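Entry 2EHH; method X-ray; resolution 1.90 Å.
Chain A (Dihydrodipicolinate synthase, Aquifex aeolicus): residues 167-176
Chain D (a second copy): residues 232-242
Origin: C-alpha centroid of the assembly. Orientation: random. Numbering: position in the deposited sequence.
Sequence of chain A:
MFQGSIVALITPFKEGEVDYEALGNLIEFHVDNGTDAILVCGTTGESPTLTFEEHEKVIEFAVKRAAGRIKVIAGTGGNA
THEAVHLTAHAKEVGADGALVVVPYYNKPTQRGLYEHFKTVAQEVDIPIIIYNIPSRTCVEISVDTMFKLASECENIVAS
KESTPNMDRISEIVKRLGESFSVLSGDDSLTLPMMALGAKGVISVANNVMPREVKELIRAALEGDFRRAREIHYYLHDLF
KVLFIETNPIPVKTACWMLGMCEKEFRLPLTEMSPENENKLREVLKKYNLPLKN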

ATOM      1  N   MET A 167       1.587 -15.553   1.601  1.00 13.38           N
ATOM      2  CA  MET A 167       1.765 -17.005   1.536  1.00 13.69           C
ATOM      3  C   MET A 167       2.037 -17.457   0.109  1.00 13.64           C
ATOM      4  O   MET A 167       2.713 -18.460  -0.117  1.00 14.64           O
ATOM      5  N   ASP A 168       1.505 -16.718  -0.855  1.00 14.74           N
ATOM      6  CA  ASP A 168       1.709 -17.051  -2.258  1.00 17.48           C
ATOM      7  C   ASP A 168       3.187 -17.012  -2.622  1.00 17.25           C
ATOM      8  O   ASP A 168       3.646 -17.771  -3.476  1.00 16.57           O
ATOM      9  N   ARG A 169       3.929 -16.108  -1.993  1.00 15.02           N
ATOM     10  CA  ARG A 169       5.358 -16.008  -2.260  1.00 13.97           C
ATOM     11  C   ARG A 169       6.030 -17.268  -1.715  1.00 11.70           C
ATOM     12  O   ARG A 169       6.930 -17.823  -2.339  1.00 12.59           O
ATOM     13  N   ILE A 170       5.582 -17.723  -0.551  1.00 11.70           N
ATOM     14  CA  ILE A 170       6.144 -18.930   0.041  1.00 12.65           C
ATOM     15  C   ILE A 170       5.886 -20.110  -0.913  1.00 13.36           C
ATOM     16  O   ILE A 170       6.781 -20.920  -1.177  1.00 12.70           O
ATOM     17  N   SER A 171       4.666 -20.203  -1.433  1.00 12.98           N
ATOM     18  CA  SER A 171       4.332 -21.279  -2.365  1.00 14.00           C
ATOM     19  C   SER A 171       5.269 -21.245  -3.559  1.00 13.78           C
ATOM     20  O   SER A 171       5.794 -22.279  -3.989  1.00 15.37           O
ATOM     21  N   GLU A 172       5.475 -20.047  -4.093  1.00 14.21           N
ATOM     22  CA  GLU A 172       6.332 -19.869  -5.253  1.00 15.62           C
ATOM     23  C   GLU A 172       7.764 -20.316  -4.974  1.00 14.58           C
ATOM     24  O   GLU A 172       8.367 -21.011  -5.788  1.00 14.66           O
ATOM     25  N   ILE A 173       8.309 -19.919  -3.828  1.00 13.98           N
ATOM     26  CA  ILE A 173       9.673 -20.304  -3.469  1.00 14.33           C
ATOM     27  C   ILE A 173       9.787 -21.819  -3.294  1.00 14.75           C
ATOM     28  O   ILE A 173      10.670 -22.452  -3.869  1.00 15.78           O
ATOM     29  N   VAL A 174       8.892 -22.401  -2.502  1.00 15.74           N
ATOM     30  CA  VAL A 174       8.915 -23.845  -2.277  1.00 16.01           C
ATOM     31  C   VAL A 174       8.823 -24.614  -3.598  1.00 17.75           C
ATOM     32  O   VAL A 174       9.581 -25.555  -3.840  1.00 17.20           O
ATOM     33  N   LYS A 175       7.903 -24.194  -4.458  1.00 19.61           N
ATOM     34  CA  LYS A 175       7.705 -24.855  -5.741  1.00 20.79           C
ATOM     35  C   LYS A 175       8.867 -24.692  -6.714  1.00 20.49           C
ATOM     36  O   LYS A 175       9.321 -25.665  -7.312  1.00 20.56           O
ATOM     37  N   ARG A 176       9.354 -23.468  -6.870  1.00 19.13           N
ATOM     38  CA  ARG A 176      10.440 -23.210  -7.807  1.00 18.81           C
ATOM     39  C   ARG A 176      11.859 -23.564  -7.369  1.00 19.10           C
ATOM     40  O   ARG A 176      12.618 -24.113  -8.165  1.00 16.39           O
TER
ATOM     41  N   ILE D 232      -1.401 -31.811  -3.786  1.00 13.65           N
ATOM     42  CA  ILE D 232      -2.475 -31.328  -4.654  1.00 14.64           C
ATOM     43  C   ILE D 232      -2.325 -29.827  -4.912  1.00 13.68           C
ATOM     44  O   ILE D 232      -2.493 -29.358  -6.040  1.00 12.51           O
ATOM     45  N   HIS D 233      -2.012 -29.089  -3.851  1.00 14.36           N
ATOM     46  CA  HIS D 233      -1.816 -27.640  -3.914  1.00 13.20           C
ATOM     47  C   HIS D 233      -0.770 -27.275  -4.967  1.00 12.60           C
ATOM     48  O   HIS D 233      -1.021 -26.467  -5.860  1.00 11.63           O
ATOM     49  N   TYR D 234       0.407 -27.878  -4.862  1.00 13.30           N
ATOM     50  CA  TYR D 234       1.471 -27.582  -5.806  1.00 14.51           C
ATOM     51  C   TYR D 234       1.179 -28.100  -7.206  1.00 14.68           C
ATOM     52  O   TYR D 234       1.638 -27.530  -8.197  1.00 13.89           O
ATOM     53  N   TYR D 235       0.392 -29.164  -7.295  1.00 14.01           N
ATOM     54  CA  TYR D 235       0.024 -29.686  -8.599  1.00 14.34           C
ATOM     55  C   TYR D 235      -0.876 -28.649  -9.282  1.00 13.26           C
ATOM     56  O   TYR D 235      -0.692 -28.331 -10.455  1.00 12.63           O
ATOM     57  N   LEU D 236      -1.825 -28.107  -8.521  1.00 13.19           N
ATOM     58  CA  LEU D 236      -2.781 -27.113  -9.019  1.00 14.63           C
ATOM     59  C   LEU D 236      -2.286 -25.665  -9.047  1.00 14.34           C
ATOM     60  O   LEU D 236      -3.001 -24.774  -9.519  1.00 13.42           O
ATOM     61  N   HIS D 237      -1.074 -25.420  -8.561  1.00 15.62           N
ATOM     62  CA  HIS D 237      -0.565 -24.048  -8.512  1.00 16.57           C
ATOM     63  C   HIS D 237      -0.587 -23.292  -9.836  1.00 15.74           C
ATOM     64  O   HIS D 237      -0.978 -22.123  -9.874  1.00 15.09           O
ATOM     65  N   ASP D 238      -0.169 -23.937 -10.921  1.00 15.07           N
ATOM     66  CA  ASP D 238      -0.171 -23.258 -12.208  1.00 15.15           C
ATOM     67  C   ASP D 238      -1.582 -22.847 -12.600  1.00 13.83           C
ATOM     68  O   ASP D 238      -1.783 -21.787 -13.183  1.00 12.71           O
ATOM     69  N   LEU D 239      -2.554 -23.692 -12.273  1.00 13.28           N
ATOM     70  CA  LEU D 239      -3.951 -23.407 -12.582  1.00 13.60           C
ATOM     71  C   LEU D 239      -4.426 -22.227 -11.728  1.00 12.39           C
ATOM     72  O   LEU D 239      -5.062 -21.303 -12.234  1.00 12.38           O
ATOM     73  N   PHE D 240      -4.124 -22.268 -10.433  1.00 12.76           N
ATOM     74  CA  PHE D 240      -4.533 -21.193  -9.528  1.00 13.34           C
ATOM     75  C   PHE D 240      -4.015 -19.838 -10.010  1.00 13.67           C
ATOM     76  O   PHE D 240      -4.714 -18.824  -9.921  1.00 13.32           O
ATOM     77  N   LYS D 241      -2.788 -19.820 -10.522  1.00 14.45           N
ATOM     78  CA  LYS D 241      -2.186 -18.574 -10.992  1.00 16.46           C
ATOM     79  C   LYS D 241      -2.736 -18.061 -12.325  1.00 15.43           C
ATOM     80  O   LYS D 241      -3.051 -16.878 -12.459  1.00 13.64           O
ATOM     81  N   VAL D 242      -2.864 -18.943 -13.311  1.00 14.26           N
ATOM     82  CA  VAL D 242      -3.348 -18.516 -14.618  1.00 14.04           C
ATOM     83  C   VAL D 242      -4.783 -17.976 -14.586  1.00 13.42           C
ATOM     84  O   VAL D 242      -5.152 -17.129 -15.400  1.00 13.15           O
TER

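The helix of chain D is kinked inside this contact, and the side chain of Lys A175 reaches the opening. The backbone N atoms of Asp D238 and Leu D239 make no bond to the turn before. Water 1 sits at the break. It donates to Tyr D234 O at 2.8 Å and accepts from Asp D238 N at 3.0 Å, so it bridges two backbone groups of the interrupted turn. Lys A175 NZ adds a weak hydrogen bond to water 1 at 3.2 Å and another weak one to Tyr D234 O at 3.3 Å.

Lys A175 points toward chain D. Its chi1 to chi3 are all t, and chi4 is p. Its CB lies 3.7 Å from Tyr D234 CD1, and its CD lies 3.7 Å from His D237 ND1. Its NZ is 4.6 Å from Asp D238 OD1, too far for a salt bridge.

The two helices cross at -113°, with their axes 11.0 Å apart at closest approach. His D237 points toward chain A, chi1 t, and fits as a knob among Asp A168, Ser A171, Glu A172 and Lys A175. Two carboxylate oxygens approach the edge of its ring: Glu A172 OE1 is 3.3 Å from His D237 CE1, and Asp A168 OD1 is 3.7 Å from His D237 NE2. Ser A171 CB lies 3.8 Å from His D237 NE2. This nitrogen is buried by the contact and has no polar partner in the model.

Glu A172 starts away from chain D, but its chi1 t, chi2 p conformation brings the carboxylate back. Its OE1 also forms a long salt bridge with Lys D241 NZ, at 3.8 Å. Lys D241 points toward chain A, with chi1 and chi2 t, chi3 p and chi4 t.

Ser A171, chi1 m, points toward chain D. Its OG hydrogen-bonds His D233 NE2 at 3.0 Å, and either could be the donor. The hydroxyl meets the imidazole near the ring plane, where the NE2 lone pair or proton lies. His D233, chi1 t, starts sideways, but its ring reaches in.

Tyr D234, chi1 m, has the largest covered area of any residue here. Its ring edge meets the backbone of chain A, with CE1 3.3 Å from Ser A171 O. Val A174, chi1 t, points toward chain D, and its CG1 makes an apolar contact with Tyr D234 CZ at 3.7 Å. The tyrosine OH is hydrogen-bonded elsewhere in the structure.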

ATOM      1  CB  MET A 167       0.525 -17.732   2.071  1.00 13.00           C
ATOM      2  CG  MET A 167       0.240 -17.467   3.544  1.00 15.75           C
ATOM      3  SD  MET A 167       1.598 -17.957   4.640  1.00 14.32           S
ATOM      4  CE  MET A 167       2.467 -16.377   4.825  1.00 17.22           C
ATOM      5  CB  ASP A 168       0.955 -16.072  -3.142  1.00 23.89           C
ATOM      6  CG  ASP A 168      -0.007 -16.759  -4.061  1.00 31.97           C
ATOM      7  OD1 ASP A 168       0.449 -17.576  -4.900  1.00 35.26           O
ATOM      8  OD2 ASP A 168      -1.219 -16.481  -3.940  1.00 35.40           O
ATOM      9  CB  ARG A 169       5.939 -14.760  -1.590  1.00 14.06           C
ATOM     10  CG  ARG A 169       7.455 -14.642  -1.702  1.00 13.56           C
ATOM     11  CD  ARG A 169       7.951 -13.404  -0.968  1.00 13.18           C
ATOM     12  NE  ARG A 169       9.396 -13.433  -0.770  1.00 12.96           N
ATOM     13  CZ  ARG A 169      10.291 -13.076  -1.684  1.00 15.26           C
ATOM     14  NH1 ARG A 169       9.899 -12.648  -2.880  1.00 13.63           N
ATOM     15  NH2 ARG A 169      11.589 -13.149  -1.396  1.00 13.85           N
ATOM     16  CB  ILE A 170       5.509 -19.228   1.425  1.00 14.56           C
ATOM     17  CG1 ILE A 170       5.706 -18.027   2.362  1.00 13.79           C
ATOM     18  CG2 ILE A 170       6.121 -20.484   2.026  1.00 10.94           C
ATOM     19  CD1 ILE A 170       7.160 -17.572   2.519  1.00 13.41           C
ATOM     20  CB  SER A 171       2.889 -21.142  -2.871  1.00 13.56           C
ATOM     21  OG  SER A 171       1.958 -21.531  -1.883  1.00 14.29           O
ATOM     22  CB  GLU A 172       6.311 -18.408  -5.694  1.00 19.07           C
ATOM     23  CG  GLU A 172       6.690 -18.199  -7.146  1.00 28.25           C
ATOM     24  CD  GLU A 172       5.655 -18.753  -8.119  1.00 30.66           C
ATOM     25  OE1 GLU A 172       4.476 -18.331  -8.055  1.00 33.37           O
ATOM     26  OE2 GLU A 172       6.021 -19.608  -8.954  1.00 35.59           O
ATOM     27  CB  ILE A 173      10.122 -19.617  -2.158  1.00 13.92           C
ATOM     28  CG1 ILE A 173      10.110 -18.096  -2.339  1.00 14.12           C
ATOM     29  CG2 ILE A 173      11.515 -20.085  -1.779  1.00 13.43           C
ATOM     30  CD1 ILE A 173      10.276 -17.318  -1.048  1.00 16.14           C
ATOM     31  CB  VAL A 174       7.756 -24.283  -1.358  1.00 15.77           C
ATOM     32  CG1 VAL A 174       7.660 -25.810  -1.319  1.00 17.30           C
ATOM     33  CG2 VAL A 174       7.982 -23.732   0.049  1.00 14.99           C
ATOM     34  CB  LYS A 175       6.418 -24.347  -6.400  1.00 21.27           C
ATOM     35  CG  LYS A 175       6.126 -24.984  -7.756  1.00 24.92           C
ATOM     36  CD  LYS A 175       4.818 -24.477  -8.338  1.00 27.19           C
ATOM     37  CE  LYS A 175       4.545 -25.096  -9.700  1.00 28.67           C
ATOM     38  NZ  LYS A 175       4.468 -26.579  -9.629  1.00 29.91           N
ATOM     39  CB  ARG A 176      10.406 -21.746  -8.253  1.00 18.59           C
ATOM     40  CG  ARG A 176       9.150 -21.361  -9.012  1.00 20.74           C
ATOM     41  CD  ARG A 176       9.231 -19.922  -9.464  1.00 21.26           C
ATOM     42  NE  ARG A 176      10.356 -19.722 -10.371  1.00 20.45           N
ATOM     43  CZ  ARG A 176      10.764 -18.534 -10.802  1.00 22.30           C
ATOM     44  NH1 ARG A 176      11.800 -18.452 -11.626  1.00 21.01           N
ATOM     45  NH2 ARG A 176      10.135 -17.431 -10.404  1.00 18.51           N
TER
ATOM     46  CB  ILE D 232      -3.856 -31.601  -4.028  1.00 15.86           C
ATOM     47  CG1 ILE D 232      -3.979 -33.091  -3.696  1.00 17.39           C
ATOM     48  CG2 ILE D 232      -4.963 -31.193  -4.996  1.00 14.16           C
ATOM     49  CD1 ILE D 232      -5.213 -33.440  -2.897  1.00 21.87           C
ATOM     50  CB  HIS D 233      -1.356 -27.135  -2.543  1.00 11.91           C
ATOM     51  CG  HIS D 233      -0.925 -25.700  -2.530  1.00 13.47           C
ATOM     52  ND1 HIS D 233      -1.821 -24.650  -2.509  1.00 11.97           N
ATOM     53  CD2 HIS D 233       0.309 -25.139  -2.511  1.00 13.57           C
ATOM     54  CE1 HIS D 233      -1.158 -23.507  -2.473  1.00 14.78           C
ATOM     55  NE2 HIS D 233       0.137 -23.776  -2.473  1.00 13.41           N
ATOM     56  CB  TYR D 234       2.800 -28.098  -5.257  1.00 14.69           C
ATOM     57  CG  TYR D 234       3.291 -27.212  -4.127  1.00 15.60           C
ATOM     58  CD1 TYR D 234       3.674 -25.891  -4.377  1.00 15.02           C
ATOM     59  CD2 TYR D 234       3.290 -27.656  -2.806  1.00 14.79           C
ATOM     60  CE1 TYR D 234       4.032 -25.030  -3.342  1.00 12.77           C
ATOM     61  CE2 TYR D 234       3.650 -26.799  -1.756  1.00 14.85           C
ATOM     62  CZ  TYR D 234       4.015 -25.488  -2.039  1.00 14.13           C
ATOM     63  OH  TYR D 234       4.331 -24.624  -1.016  1.00 12.77           O
ATOM     64  CB  TYR D 235      -0.732 -31.009  -8.453  1.00 18.13           C
ATOM     65  CG  TYR D 235      -1.279 -31.536  -9.759  1.00 19.49           C
ATOM     66  CD1 TYR D 235      -0.425 -31.906 -10.798  1.00 24.45           C
ATOM     67  CD2 TYR D 235      -2.653 -31.650  -9.965  1.00 23.35           C
ATOM     68  CE1 TYR D 235      -0.928 -32.376 -12.015  1.00 24.42           C
ATOM     69  CE2 TYR D 235      -3.170 -32.117 -11.175  1.00 23.47           C
ATOM     70  CZ  TYR D 235      -2.301 -32.478 -12.194  1.00 26.40           C
ATOM     71  OH  TYR D 235      -2.803 -32.925 -13.395  1.00 28.93           O
ATOM     72  CB  LEU D 236      -4.059 -27.166  -8.175  1.00 17.54           C
ATOM     73  CG  LEU D 236      -5.237 -28.063  -8.574  1.00 21.22           C
ATOM     74  CD1 LEU D 236      -4.782 -29.240  -9.398  1.00 23.41           C
ATOM     75  CD2 LEU D 236      -5.959 -28.506  -7.314  1.00 19.63           C
ATOM     76  CB  HIS D 237       0.848 -24.013  -7.929  1.00 19.81           C
ATOM     77  CG  HIS D 237       1.260 -22.653  -7.455  1.00 25.67           C
ATOM     78  ND1 HIS D 237       2.162 -21.863  -8.135  1.00 25.96           N
ATOM     79  CD2 HIS D 237       0.862 -21.924  -6.384  1.00 27.17           C
ATOM     80  CE1 HIS D 237       2.302 -20.712  -7.508  1.00 28.76           C
ATOM     81  NE2 HIS D 237       1.521 -20.722  -6.440  1.00 30.17           N
ATOM     82  CB  ASP D 238       0.437 -24.139 -13.301  1.00 17.57           C
ATOM     83  CG  ASP D 238       1.932 -24.330 -13.126  1.00 20.37           C
ATOM     84  OD1 ASP D 238       2.564 -23.495 -12.444  1.00 21.45           O
ATOM     85  OD2 ASP D 238       2.477 -25.306 -13.678  1.00 22.32           O
ATOM     86  CB  LEU D 239      -4.821 -24.634 -12.274  1.00 14.25           C
ATOM     87  CG  LEU D 239      -6.205 -24.810 -12.919  1.00 18.71           C
ATOM     88  CD1 LEU D 239      -7.206 -25.208 -11.843  1.00 17.03           C
ATOM     89  CD2 LEU D 239      -6.653 -23.555 -13.630  1.00 19.16           C
ATOM     90  CB  PHE D 240      -4.005 -21.432  -8.105  1.00 13.23           C
ATOM     91  CG  PHE D 240      -4.621 -22.621  -7.397  1.00 12.88           C
ATOM     92  CD1 PHE D 240      -5.810 -23.193  -7.841  1.00 13.78           C
ATOM     93  CD2 PHE D 240      -4.018 -23.139  -6.252  1.00 14.64           C
ATOM     94  CE1 PHE D 240      -6.390 -24.260  -7.155  1.00 12.81           C
ATOM     95  CE2 PHE D 240      -4.590 -24.209  -5.558  1.00 13.46           C
ATOM     96  CZ  PHE D 240      -5.781 -24.769  -6.013  1.00 14.53           C
ATOM     97  CB  LYS D 241      -0.663 -18.728 -11.091  1.00 20.13           C
ATOM     98  CG  LYS D 241       0.060 -17.421 -11.400  1.00 27.06           C
ATOM     99  CD  LYS D 241       1.545 -17.478 -11.042  1.00 30.62           C
ATOM    100  CE  LYS D 241       2.390 -18.035 -12.169  1.00 34.13           C
ATOM    101  NZ  LYS D 241       3.826 -18.096 -11.765  1.00 36.23           N
ATOM    102  CB  VAL D 242      -3.248 -19.663 -15.656  1.00 12.92           C
ATOM    103  CG1 VAL D 242      -4.381 -20.654 -15.472  1.00 14.19           C
ATOM    104  CG2 VAL D 242      -3.256 -19.085 -17.065  1.00 15.87           C
TER
HETATM  105  O   HOH W   1       1.467 -26.392 -10.769  1.00 17.83           O